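Local coordinates for protein UTP-glucose-1-phosphate uridylyltransferase 2 (PDB 3GUE) that probably catalyses the reversible transfer of a uridylyl group from UTP to glucose 1-phosphate, giving UDP-glucose and diphosphate, at residues 11-25 and 163-176. Numbering follows the deposited sequence.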
loop_
_atom_site.group_PDB
_atom_site.type_symbol
_atom_site.label_atom_id
_atom_site.label_comp_id
_atom_site.label_asym_id
_atom_site.label_seq_id
_atom_site.Cartn_x
_atom_site.Cartn_y
_atom_site.Cartn_z
ATOM N N ALA A 11 -26.116 -3.665 17.640
ATOM C CA ALA A 11 -25.264 -3.317 16.475
ATOM C C ALA A 11 -24.225 -4.398 16.149
ATOM O O ALA A 11 -23.941 -4.661 14.977
ATOM C CB ALA A 11 -24.556 -1.982 16.699
ATOM N N ALA A 12 -23.663 -5.000 17.189
ATOM C CA ALA A 12 -22.645 -6.062 17.051
ATOM C C ALA A 12 -23.272 -7.358 16.582
ATOM O O ALA A 12 -22.754 -8.043 15.689
ATOM C CB ALA A 12 -21.903 -6.253 18.378
ATOM N N LEU A 13 -24.428 -7.688 17.151
ATOM C CA LEU A 13 -25.193 -8.859 16.726
ATOM C C LEU A 13 -25.635 -8.757 15.250
ATOM O O LEU A 13 -25.542 -9.733 14.473
ATOM C CB LEU A 13 -26.392 -9.079 17.688
ATOM C CG LEU A 13 -27.109 -10.417 17.568
ATOM C CD1 LEU A 13 -26.068 -11.475 17.822
ATOM C CD2 LEU A 13 -28.303 -10.475 18.567
ATOM N N ALA A 14 -26.098 -7.565 14.863
ATOM C CA ALA A 14 -26.385 -7.273 13.460
ATOM C C ALA A 14 -25.157 -7.473 12.536
ATOM O O ALA A 14 -25.306 -8.067 11.451
ATOM C CB ALA A 14 -26.979 -5.838 13.302
ATOM N N CYS A 15 -23.973 -6.997 12.957
ATOM C CA CYS A 15 -22.724 -7.199 12.194
ATOM C C CYS A 15 -22.408 -8.688 12.155
ATOM O O CYS A 15 -22.001 -9.210 11.122
ATOM C CB CYS A 15 -21.507 -6.436 12.767
ATOM S SG CYS A 15 -21.666 -4.622 12.809
ATOM N N LEU A 16 -22.632 -9.353 13.281
ATOM C CA LEU A 16 -22.280 -10.777 13.430
ATOM C C LEU A 16 -23.051 -11.603 12.441
ATOM O O LEU A 16 -22.465 -12.416 11.712
ATOM C CB LEU A 16 -22.543 -11.262 14.867
ATOM C CG LEU A 16 -22.229 -12.716 15.236
ATOM C CD1 LEU A 16 -22.106 -12.807 16.731
ATOM C CD2 LEU A 16 -23.330 -13.688 14.744
ATOM N N GLU A 17 -24.371 -11.376 12.409
ATOM C CA GLU A 17 -25.284 -12.153 11.602
ATOM C C GLU A 17 -25.070 -11.895 10.133
ATOM O O GLU A 17 -25.089 -12.829 9.346
ATOM C CB GLU A 17 -26.750 -11.893 12.013
ATOM C CG GLU A 17 -27.168 -12.598 13.306
ATOM C CD GLU A 17 -28.587 -12.262 13.806
ATOM O OE1 GLU A 17 -29.249 -11.335 13.292
ATOM O OE2 GLU A 17 -29.036 -12.955 14.745
ATOM N N LYS A 18 -24.849 -10.629 9.765
ATOM C CA LYS A 18 -24.563 -10.261 8.380
ATOM C C LYS A 18 -23.244 -10.881 7.888
ATOM O O LYS A 18 -23.143 -11.266 6.718
ATOM C CB LYS A 18 -24.499 -8.732 8.238
ATOM C CG LYS A 18 -24.307 -8.224 6.809
ATOM C CD LYS A 18 -24.413 -6.702 6.720
ATOM C CE LYS A 18 -24.746 -6.238 5.284
ATOM N NZ LYS A 18 -25.039 -4.765 5.320
ATOM N N MET A 19 -22.233 -10.942 8.763
ATOM C CA MET A 19 -20.940 -11.559 8.411
ATOM C C MET A 19 -21.057 -13.070 8.223
ATOM O O MET A 19 -20.583 -13.637 7.225
ATOM C CB MET A 19 -19.853 -11.217 9.440
ATOM C CG MET A 19 -19.430 -9.741 9.400
ATOM S SD MET A 19 -18.366 -9.184 10.733
ATOM C CE MET A 19 -16.762 -9.561 10.090
ATOM N N GLN A 20 -21.696 -13.719 9.178
ATOM C CA GLN A 20 -21.972 -15.144 9.080
ATOM C C GLN A 20 -22.830 -15.483 7.836
ATOM O O GLN A 20 -22.636 -16.528 7.209
ATOM C CB GLN A 20 -22.645 -15.639 10.358
ATOM C CG GLN A 20 -21.755 -15.678 11.583
ATOM C CD GLN A 20 -22.465 -16.291 12.787
ATOM O OE1 GLN A 20 -23.681 -16.464 12.783
ATOM N NE2 GLN A 20 -21.711 -16.607 13.823
ATOM N N ALA A 21 -23.763 -14.599 7.465
ATOM C CA ALA A 21 -24.608 -14.824 6.267
ATOM C C ALA A 21 -23.807 -14.789 4.964
ATOM O O ALA A 21 -24.220 -15.362 3.961
ATOM C CB ALA A 21 -25.741 -13.811 6.201
ATOM N N SER A 22 -22.665 -14.105 4.980
ATOM C CA SER A 22 -21.844 -13.974 3.782
ATOM C C SER A 22 -20.621 -14.882 3.774
ATOM O O SER A 22 -19.813 -14.800 2.854
ATOM C CB SER A 22 -21.419 -12.517 3.552
ATOM O OG SER A 22 -22.310 -11.863 2.651
ATOM N N GLY A 23 -20.474 -15.741 4.781
ATOM C CA GLY A 23 -19.381 -16.721 4.781
ATOM C C GLY A 23 -18.044 -16.248 5.350
ATOM O O GLY A 23 -17.008 -16.891 5.139
ATOM N N VAL A 24 -18.079 -15.138 6.083
ATOM C CA VAL A 24 -16.889 -14.563 6.724
ATOM C C VAL A 24 -16.263 -15.482 7.793
ATOM O O VAL A 24 -16.958 -16.113 8.612
ATOM C CB VAL A 24 -17.197 -13.147 7.307
ATOM C CG1 VAL A 24 -15.936 -12.489 7.855
ATOM C CG2 VAL A 24 -17.838 -12.251 6.214
ATOM N N GLU A 25 -14.939 -15.529 7.769
ATOM C CA GLU A 25 -14.158 -16.414 8.628
ATOM C C GLU A 25 -14.461 -16.095 10.104
ATOM O O GLU A 25 -14.511 -14.930 10.497
ATOM C CB GLU A 25 -12.665 -16.288 8.275
ATOM C CG GLU A 25 -11.788 -17.378 8.874
ATOM C CD GLU A 25 -11.467 -17.094 10.318
ATOM O OE1 GLU A 25 -11.269 -15.909 10.640
ATOM O OE2 GLU A 25 -11.440 -18.041 11.133
ATOM N N ASN A 163 -10.497 -11.527 4.096
ATOM C CA ASN A 163 -11.827 -11.367 4.620
ATOM C C ASN A 163 -12.464 -10.071 4.129
ATOM O O ASN A 163 -11.836 -9.275 3.423
ATOM C CB ASN A 163 -11.746 -11.356 6.144
ATOM C CG ASN A 163 -11.058 -12.596 6.700
ATOM O OD1 ASN A 163 -10.113 -12.499 7.493
ATOM N ND2 ASN A 163 -11.531 -13.764 6.291
ATOM N N ARG A 164 -13.743 -9.933 4.449
ATOM C CA ARG A 164 -14.489 -8.678 4.318
ATOM C C ARG A 164 -15.318 -8.409 5.560
ATOM O O ARG A 164 -15.741 -9.342 6.269
ATOM C CB ARG A 164 -15.362 -8.626 3.070
ATOM C CG ARG A 164 -16.290 -9.804 2.850
ATOM C CD ARG A 164 -17.179 -9.492 1.647
ATOM N NE ARG A 164 -18.386 -10.318 1.602
ATOM C CZ ARG A 164 -19.361 -10.145 0.708
ATOM N NH1 ARG A 164 -19.258 -9.190 -0.215
ATOM N NH2 ARG A 164 -20.431 -10.932 0.721
ATOM N N VAL A 165 -15.539 -7.119 5.799
ATOM C CA VAL A 165 -16.197 -6.650 6.998
ATOM C C VAL A 165 -17.248 -5.599 6.591
ATOM O O VAL A 165 -17.072 -4.886 5.609
ATOM C CB VAL A 165 -15.167 -6.119 8.098
ATOM C CG1 VAL A 165 -14.052 -7.132 8.365
ATOM C CG2 VAL A 165 -14.553 -4.796 7.748
ATOM N N PRO A 166 -18.368 -5.513 7.322
ATOM C CA PRO A 166 -19.274 -4.450 6.873
ATOM C C PRO A 166 -18.798 -3.060 7.291
ATOM O O PRO A 166 -18.125 -2.913 8.322
ATOM C CB PRO A 166 -20.594 -4.814 7.583
ATOM C CG PRO A 166 -20.179 -5.466 8.833
ATOM C CD PRO A 166 -18.920 -6.257 8.479
ATOM N N LYS A 167 -19.073 -2.068 6.449
ATOM C CA LYS A 167 -18.982 -0.658 6.819
ATOM C C LYS A 167 -20.094 -0.473 7.838
ATOM O O LYS A 167 -21.149 -1.103 7.715
ATOM C CB LYS A 167 -19.263 0.232 5.624
ATOM C CG LYS A 167 -18.231 0.112 4.512
ATOM C CD LYS A 167 -18.655 0.973 3.343
ATOM C CE LYS A 167 -17.763 0.709 2.139
ATOM N NZ LYS A 167 -18.080 1.635 1.007
ATOM N N ILE A 168 -19.857 0.329 8.869
ATOM C CA ILE A 168 -20.853 0.452 9.941
ATOM C C ILE A 168 -21.248 1.937 10.058
ATOM O O ILE A 168 -20.414 2.790 9.837
ATOM C CB ILE A 168 -20.358 -0.181 11.275
ATOM C CG1 ILE A 168 -19.060 0.474 11.783
ATOM C CG2 ILE A 168 -20.137 -1.737 11.101
ATOM C CD1 ILE A 168 -18.877 0.342 13.307
ATOM N N ARG A 169 -22.511 2.228 10.359
ATOM C CA ARG A 169 -22.987 3.621 10.413
ATOM C C ARG A 169 -22.267 4.380 11.530
ATOM O O ARG A 169 -22.097 3.858 12.643
ATOM C CB ARG A 169 -24.500 3.675 10.653
ATOM C CG ARG A 169 -25.418 3.006 9.617
ATOM C CD ARG A 169 -26.914 3.175 10.046
ATOM N NE ARG A 169 -27.310 4.588 10.236
ATOM C CZ ARG A 169 -28.115 5.289 9.440
ATOM N NH1 ARG A 169 -28.673 4.729 8.374
ATOM N NH2 ARG A 169 -28.400 6.555 9.734
ATOM N N GLN A 170 -21.880 5.620 11.262
ATOM C CA GLN A 170 -21.205 6.431 12.287
ATOM C C GLN A 170 -22.088 6.740 13.508
ATOM O O GLN A 170 -21.577 6.909 14.635
ATOM C CB GLN A 170 -20.687 7.730 11.688
ATOM C CG GLN A 170 -19.395 7.585 10.809
ATOM C CD GLN A 170 -18.941 8.885 10.278
ATOM O OE1 GLN A 170 -19.402 9.928 10.736
ATOM N NE2 GLN A 170 -18.016 8.865 9.295
ATOM N N ASP A 171 -23.401 6.808 13.290
ATOM C CA ASP A 171 -24.373 7.130 14.378
ATOM C C ASP A 171 -24.722 5.977 15.315
ATOM O O ASP A 171 -24.582 6.103 16.542
ATOM C CB ASP A 171 -25.635 7.865 13.856
ATOM C CG ASP A 171 -26.453 7.039 12.826
ATOM O OD1 ASP A 171 -26.131 5.856 12.572
ATOM O OD2 ASP A 171 -27.442 7.585 12.281
ATOM N N ASN A 172 -25.132 4.838 14.768
ATOM C CA ASN A 172 -25.575 3.726 15.628
ATOM C C ASN A 172 -24.748 2.431 15.536
ATOM O O ASN A 172 -25.093 1.421 16.173
ATOM C CB ASN A 172 -27.109 3.463 15.484
ATOM C CG ASN A 172 -27.512 2.865 14.124
ATOM O OD1 ASN A 172 -26.710 2.268 13.402
ATOM N ND2 ASN A 172 -28.761 3.021 13.783
ATOM N N PHE A 173 -23.707 2.454 14.708
ATOM C CA PHE A 173 -22.746 1.331 14.521
ATOM C C PHE A 173 -23.312 0.024 13.928
ATOM O O PHE A 173 -22.644 -1.013 13.925
ATOM C CB PHE A 173 -21.904 1.088 15.800
ATOM C CG PHE A 173 -21.329 2.367 16.395
ATOM C CD1 PHE A 173 -20.147 2.914 15.895
ATOM C CD2 PHE A 173 -21.997 3.045 17.426
ATOM C CE1 PHE A 173 -19.624 4.101 16.430
ATOM C CE2 PHE A 173 -21.477 4.253 17.967
ATOM C CZ PHE A 173 -20.291 4.765 17.460
ATOM N N PHE A 174 -24.533 0.091 13.419
ATOM C CA PHE A 174 -25.127 -1.042 12.690
ATOM C C PHE A 174 -24.464 -1.199 11.332
ATOM O O PHE A 174 -23.989 -0.224 10.795
ATOM C CB PHE A 174 -26.625 -0.832 12.527
ATOM C CG PHE A 174 -27.435 -1.368 13.694
ATOM C CD1 PHE A 174 -28.210 -2.510 13.549
ATOM C CD2 PHE A 174 -27.402 -0.724 14.933
ATOM C CE1 PHE A 174 -28.956 -3.013 14.637
ATOM C CE2 PHE A 174 -28.123 -1.206 16.028
ATOM C CZ PHE A 174 -28.893 -2.361 15.886
ATOM N N PRO A 175 -24.436 -2.417 10.758
ATOM C CA PRO A 175 -23.924 -2.422 9.377
ATOM C C PRO A 175 -24.842 -1.588 8.479
ATOM O O PRO A 175 -26.081 -1.632 8.603
ATOM C CB PRO A 175 -24.028 -3.899 8.952
ATOM C CG PRO A 175 -24.193 -4.664 10.204
ATOM C CD PRO A 175 -24.873 -3.748 11.189
ATOM N N VAL A 176 -24.216 -0.846 7.576
ATOM C CA VAL A 176 -24.907 0.026 6.654
ATOM C C VAL A 176 -25.665 -0.821 5.639
ATOM O O VAL A 176 -25.272 -1.945 5.321
ATOM C CB VAL A 176 -23.923 1.043 5.998
ATOM C CG1 VAL A 176 -22.975 0.364 5.002
ATOM C CG2 VAL A 176 -24.668 2.249 5.378
#
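M19, whose side chain packs on P166 across the contact, has its carbonyl O gripped by two donors: S22 N and V24 N approach M19 O from opposite faces of its plane as the helix ends in a Schellman motif at G23. The side chain of M19 runs across P166 at about a right angle, CG 3.6 Å from P166 CD, and the bend at chi3 (88°) brings CE to V165 CG1. Both methyls of V24 cover R164 O, which has no polar partner in the model. R164 NH2 reaches S22 OG at 2.8 Å, but the bond is weak, its N-H...O angle only 121°; the guanidinium also makes cation-pi contacts with W186 and F134. The ring of P175 lies against the preceding turn: its CG is 3.5 Å from C15 CA, while C15 SG also touches I168 CG2. K18, extended with CG anti to the backbone N (chi1 -176°), slides past P175 towards its salt bridge with E185. At the far end A11 CA sits over one face of the F174 ring, 3.7 Å from the centroid, a CH-pi contact; A14 CB meets F174 CD1 obliquely. This largely apolar packing sets helix 10-21 on strand 165-169 and the loop that follows it; its V165 end lies about 8 Å, side chain to ligand, from the bound UDP-glucose of a GT-A-type nucleotidyltransferase.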